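Local coordinates for NADP-dependent glyceraldehyde-3-phosphate dehydrogenase (Bacillus halodurans, PDB 3PRL), which probably catalyses the NADP-dependent, non-phosphorylating oxidation of glyceraldehyde 3-phosphate, at residues I31-L40 / I95-K103. Numbering follows the deposited sequence.
Sequences ISAPASGVAL and IMHEVAKPK
The turn between strands 28-32 and 39-44 rests on the C-terminal end of helix 88-98, Ala33 facing Glu98 with their CA atoms 5.0 Å apart and Pro34 facing Ala100. No direct hydrogen bond joins the two backbones; a water bridges them instead, accepting from Ala35 N and donating to His97 O. Within its own segment that carbonyl gets just a weak bond from Ala100 N, and Ala33 CA adds a CA-H...O contact. Pro34 suits its place because it has no N-H and its ring CD fills the space between His97 O, 3.1 Å away, and Glu98 O, which Gln190 NE2 bonds; its CB meets the Ala100 methyl at 4.0 Å, with CG beside it. Cut back to an alanine here, the ring would lose CG and CD, which would probably open a gap over the His97 and Glu98 carbonyls and thin the packing on Ala100. The two strands form a beta-hairpin, antiparallel neighbours in the N-terminal four-stranded sheet, and Gly37 takes the positive phi that its turn requires. On the returning strand, Leu40 reaches the last helical turn with both methyls: CD1 lies 3.7 Å from Glu98 CA, and CD2 packs on His97 CB, meeting the imidazole only obliquely. On the His97 ring, Met96 CE lies over one face, toward the rim. With Ile31 CG1 beside the backbone N (chi1 -72°), CG2 is anti to it and touches the Glu98 methylene CG at 3.8 Å, while CD1 lies beside the carboxylate. Glu98 suits this buried place because its extended chain offers methylenes to Ile31 and Leu40 while carrying the carboxylate to the start of helix 192-204, where OE1 bonds Ser194 OG and OE2 bonds Leu193 N. The side chains of Ile31 and Val99 lie about 5 Å and about 4 Å from those of Thr189 and Phe162, which bind NADP(+) in this protein, although none is bound to this chain.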
ATOM      1  N   ILE D  31      19.638  43.732  -1.872  1.00 38.70           N
ATOM      2  CA  ILE D  31      20.217  42.517  -1.307  1.00 37.30           C
ATOM      3  C   ILE D  31      21.727  42.560  -1.436  1.00 36.66           C
ATOM      4  O   ILE D  31      22.251  43.009  -2.455  1.00 36.82           O
ATOM      5  CB  ILE D  31      19.622  41.239  -1.970  1.00 36.89           C
ATOM      6  CG1 ILE D  31      18.168  41.036  -1.509  1.00 35.49           C
ATOM      7  CG2 ILE D  31      20.481  39.999  -1.665  1.00 35.41           C
ATOM      8  CD1 ILE D  31      17.517  39.751  -2.023  1.00 35.94           C
ATOM      9  N   SER D  32      22.420  42.090  -0.402  1.00 35.71           N
ATOM     10  CA  SER D  32      23.882  42.139  -0.391  1.00 35.54           C
ATOM     11  C   SER D  32      24.534  40.786  -0.095  1.00 34.38           C
ATOM     12  O   SER D  32      23.994  39.956   0.661  1.00 34.15           O
ATOM     13  CB  SER D  32      24.355  43.189   0.611  1.00 36.20           C
ATOM     14  OG  SER D  32      24.073  44.490   0.131  1.00 37.96           O
ATOM     15  N   ALA D  33      25.693  40.564  -0.700  1.00 33.22           N
ATOM     16  CA  ALA D  33      26.506  39.401  -0.379  1.00 31.73           C
ATOM     17  C   ALA D  33      26.876  39.526   1.099  1.00 30.58           C
ATOM     18  O   ALA D  33      27.376  40.569   1.506  1.00 29.97           O
ATOM     19  CB  ALA D  33      27.767  39.375  -1.257  1.00 32.04           C
ATOM     20  N   PRO D  34      26.588  38.490   1.916  1.00 29.90           N
ATOM     21  CA  PRO D  34      27.012  38.562   3.322  1.00 30.09           C
ATOM     22  C   PRO D  34      28.541  38.564   3.512  1.00 30.71           C
ATOM     23  O   PRO D  34      29.026  39.159   4.464  1.00 31.18           O
ATOM     24  CB  PRO D  34      26.429  37.279   3.940  1.00 28.91           C
ATOM     25  CG  PRO D  34      25.334  36.897   3.059  1.00 28.15           C
ATOM     26  CD  PRO D  34      25.727  37.321   1.674  1.00 28.90           C
ATOM     27  N   ALA D  35      29.283  37.880   2.640  1.00 30.77           N
ATOM     28  CA  ALA D  35      30.733  37.775   2.804  1.00 32.22           C
ATOM     29  C   ALA D  35      31.419  39.117   2.547  1.00 33.73           C
ATOM     30  O   ALA D  35      32.434  39.423   3.182  1.00 34.54           O
ATOM     31  CB  ALA D  35      31.320  36.680   1.895  1.00 32.33           C
ATOM     32  N   SER D  36      30.822  39.913   1.654  1.00 34.53           N
ATOM     33  CA  SER D  36      31.393  41.157   1.150  1.00 36.58           C
ATOM     34  C   SER D  36      30.744  42.423   1.700  1.00 37.53           C
ATOM     35  O   SER D  36      31.431  43.374   2.070  1.00 38.23           O
ATOM     36  CB  SER D  36      31.244  41.211  -0.373  1.00 36.85           C
ATOM     37  OG  SER D  36      31.839  40.106  -1.019  1.00 39.83           O
ATOM     38  N   GLY D  37      29.415  42.443   1.703  1.00 37.56           N
ATOM     39  CA  GLY D  37      28.659  43.692   1.796  1.00 38.14           C
ATOM     40  C   GLY D  37      28.410  44.339   0.431  1.00 38.77           C
ATOM     41  O   GLY D  37      27.740  45.370   0.345  1.00 39.18           O
ATOM     42  N   VAL D  38      28.961  43.742  -0.632  1.00 38.81           N
ATOM     43  CA  VAL D  38      28.798  44.228  -2.011  1.00 39.46           C
ATOM     44  C   VAL D  38      27.396  43.928  -2.550  1.00 38.67           C
ATOM     45  O   VAL D  38      26.858  42.837  -2.313  1.00 37.78           O
ATOM     46  CB  VAL D  38      29.868  43.600  -2.965  1.00 40.19           C
ATOM     47  CG1 VAL D  38      29.559  43.896  -4.432  1.00 43.05           C
ATOM     48  CG2 VAL D  38      31.282  44.084  -2.604  1.00 43.31           C
ATOM     49  N   ALA D  39      26.822  44.892  -3.274  1.00 38.54           N
ATOM     50  CA  ALA D  39      25.449  44.795  -3.801  1.00 37.87           C
ATOM     51  C   ALA D  39      25.278  43.673  -4.812  1.00 37.75           C
ATOM     52  O   ALA D  39      26.189  43.380  -5.574  1.00 38.51           O
ATOM     53  CB  ALA D  39      25.020  46.116  -4.414  1.00 38.19           C
ATOM     54  N   LEU D  40      24.108  43.039  -4.811  1.00 37.41           N
ATOM     55  CA  LEU D  40      23.831  41.957  -5.763  1.00 37.25           C
ATOM     56  C   LEU D  40      22.636  42.293  -6.646  1.00 37.91           C
ATOM     57  O   LEU D  40      22.546  41.861  -7.793  1.00 38.05           O
ATOM     58  CB  LEU D  40      23.581  40.639  -5.024  1.00 35.64           C
ATOM     59  CG  LEU D  40      24.772  39.911  -4.389  1.00 36.17           C
ATOM     60  CD1 LEU D  40      24.282  38.823  -3.435  1.00 34.60           C
ATOM     61  CD2 LEU D  40      25.708  39.314  -5.439  1.00 35.69           C
ATOM     62  N   ILE D  95      23.416  31.626  -5.523  1.00 32.48           N
ATOM     63  CA  ILE D  95      23.340  31.066  -4.173  1.00 31.82           C
ATOM     64  C   ILE D  95      24.619  31.308  -3.346  1.00 32.59           C
ATOM     65  O   ILE D  95      24.534  31.837  -2.238  1.00 32.35           O
ATOM     66  CB  ILE D  95      22.971  29.570  -4.164  1.00 30.61           C
ATOM     67  CG1 ILE D  95      21.621  29.345  -4.851  1.00 28.97           C
ATOM     68  CG2 ILE D  95      22.950  29.063  -2.723  1.00 28.73           C
ATOM     69  CD1 ILE D  95      21.306  27.869  -5.144  1.00 29.94           C
ATOM     70  N   MET D  96      25.795  30.939  -3.865  1.00 34.04           N
ATOM     71  CA  MET D  96      27.023  31.124  -3.057  1.00 34.72           C
ATOM     72  C   MET D  96      27.217  32.573  -2.596  1.00 34.31           C
ATOM     73  O   MET D  96      27.565  32.795  -1.444  1.00 33.87           O
ATOM     74  CB  MET D  96      28.312  30.532  -3.667  1.00 36.31           C
ATOM     75  CG  MET D  96      28.616  30.883  -5.082  1.00 36.23           C
ATOM     76  SD  MET D  96      30.365  31.179  -5.449  1.00 37.92           S
ATOM     77  CE  MET D  96      30.126  32.414  -6.720  1.00 37.57           C
ATOM     78  N   HIS D  97      26.944  33.540  -3.470  1.00 34.18           N
ATOM     79  CA  HIS D  97      27.060  34.951  -3.091  1.00 34.82           C
ATOM     80  C   HIS D  97      25.980  35.357  -2.079  1.00 33.59           C
ATOM     81  O   HIS D  97      26.303  35.880  -1.010  1.00 33.35           O
ATOM     82  CB  HIS D  97      26.997  35.885  -4.313  1.00 35.70           C
ATOM     83  CG  HIS D  97      28.253  35.925  -5.129  1.00 36.47           C
ATOM     84  ND1 HIS D  97      28.265  35.668  -6.483  1.00 36.67           N
ATOM     85  CD2 HIS D  97      29.534  36.206  -4.790  1.00 36.83           C
ATOM     86  CE1 HIS D  97      29.498  35.782  -6.945  1.00 37.31           C
ATOM     87  NE2 HIS D  97      30.289  36.104  -5.937  1.00 37.46           N
ATOM     88  N   GLU D  98      24.714  35.098  -2.431  1.00 32.30           N
ATOM     89  CA  GLU D  98      23.534  35.663  -1.742  1.00 31.02           C
ATOM     90  C   GLU D  98      23.395  35.203  -0.297  1.00 29.12           C
ATOM     91  O   GLU D  98      23.027  35.991   0.582  1.00 28.54           O
ATOM     92  CB  GLU D  98      22.240  35.314  -2.508  1.00 31.56           C
ATOM     93  CG  GLU D  98      21.118  36.354  -2.389  1.00 35.75           C
ATOM     94  CD  GLU D  98      19.759  35.857  -2.892  1.00 31.53           C
ATOM     95  OE1 GLU D  98      19.690  34.805  -3.579  1.00 35.21           O
ATOM     96  OE2 GLU D  98      18.732  36.518  -2.593  1.00 35.48           O
ATOM     97  N   VAL D  99      23.647  33.911  -0.074  1.00 27.10           N
ATOM     98  CA  VAL D  99      23.532  33.327   1.253  1.00 24.90           C
ATOM     99  C   VAL D  99      24.888  32.850   1.792  1.00 23.76           C
ATOM    100  O   VAL D  99      24.967  32.215   2.853  1.00 22.55           O
ATOM    101  CB  VAL D  99      22.402  32.262   1.313  1.00 24.60           C
ATOM    102  CG1 VAL D  99      21.079  32.865   0.823  1.00 23.47           C
ATOM    103  CG2 VAL D  99      22.753  31.012   0.496  1.00 23.43           C
ATOM    104  N   ALA D 100      25.961  33.204   1.069  1.00 23.98           N
ATOM    105  CA  ALA D 100      27.341  32.876   1.447  1.00 24.73           C
ATOM    106  C   ALA D 100      27.612  31.372   1.631  1.00 25.34           C
ATOM    107  O   ALA D 100      28.288  30.949   2.582  1.00 26.04           O
ATOM    108  CB  ALA D 100      27.771  33.687   2.679  1.00 25.37           C
ATOM    109  N   LYS D 101      27.098  30.572   0.703  1.00 25.43           N
ATOM    110  CA  LYS D 101      27.271  29.119   0.735  1.00 25.96           C
ATOM    111  C   LYS D 101      28.501  28.710  -0.087  1.00 26.68           C
ATOM    112  O   LYS D 101      28.640  29.152  -1.216  1.00 26.92           O
ATOM    113  CB  LYS D 101      26.011  28.455   0.178  1.00 25.05           C
ATOM    114  CG  LYS D 101      26.045  26.937   0.056  1.00 28.47           C
ATOM    115  CD  LYS D 101      24.648  26.381  -0.184  1.00 24.10           C
ATOM    116  CE  LYS D 101      23.712  26.676   1.008  1.00 27.56           C
ATOM    117  NZ  LYS D 101      22.613  25.676   1.136  1.00 23.07           N
ATOM    118  N   PRO D 102      29.377  27.847   0.463  1.00 27.31           N
ATOM    119  CA  PRO D 102      30.544  27.365  -0.295  1.00 28.46           C
ATOM    120  C   PRO D 102      30.195  26.980  -1.753  1.00 29.72           C
ATOM    121  O   PRO D 102      29.193  26.309  -1.986  1.00 29.38           O
ATOM    122  CB  PRO D 102      30.999  26.131   0.491  1.00 28.15           C
ATOM    123  CG  PRO D 102      30.419  26.285   1.859  1.00 30.00           C
ATOM    124  CD  PRO D 102      29.210  27.150   1.756  1.00 27.41           C
ATOM    125  N   LYS D 103      31.025  27.408  -2.707  1.00 31.40           N
ATOM    126  CA  LYS D 103      30.741  27.346  -4.158  1.00 32.42           C
ATOM    127  C   LYS D 103      30.182  26.029  -4.699  1.00 32.25           C
ATOM    128  O   LYS D 103      29.132  26.011  -5.349  1.00 31.58           O
ATOM    129  CB  LYS D 103      32.003  27.710  -4.952  1.00 34.05           C
ATOM    130  CG  LYS D 103      31.867  27.590  -6.473  1.00 36.26           C
ATOM    131  CD  LYS D 103      33.236  27.649  -7.133  1.00 35.27           C
ATOM    132  CE  LYS D 103      33.464  28.968  -7.852  1.00 37.72           C
ATOM    133  NZ  LYS D 103      32.860  28.913  -9.219  1.00 36.06           N
TER
HETATM  134  O   HOH W   1      28.551  36.215   0.391  1.00 14.40           O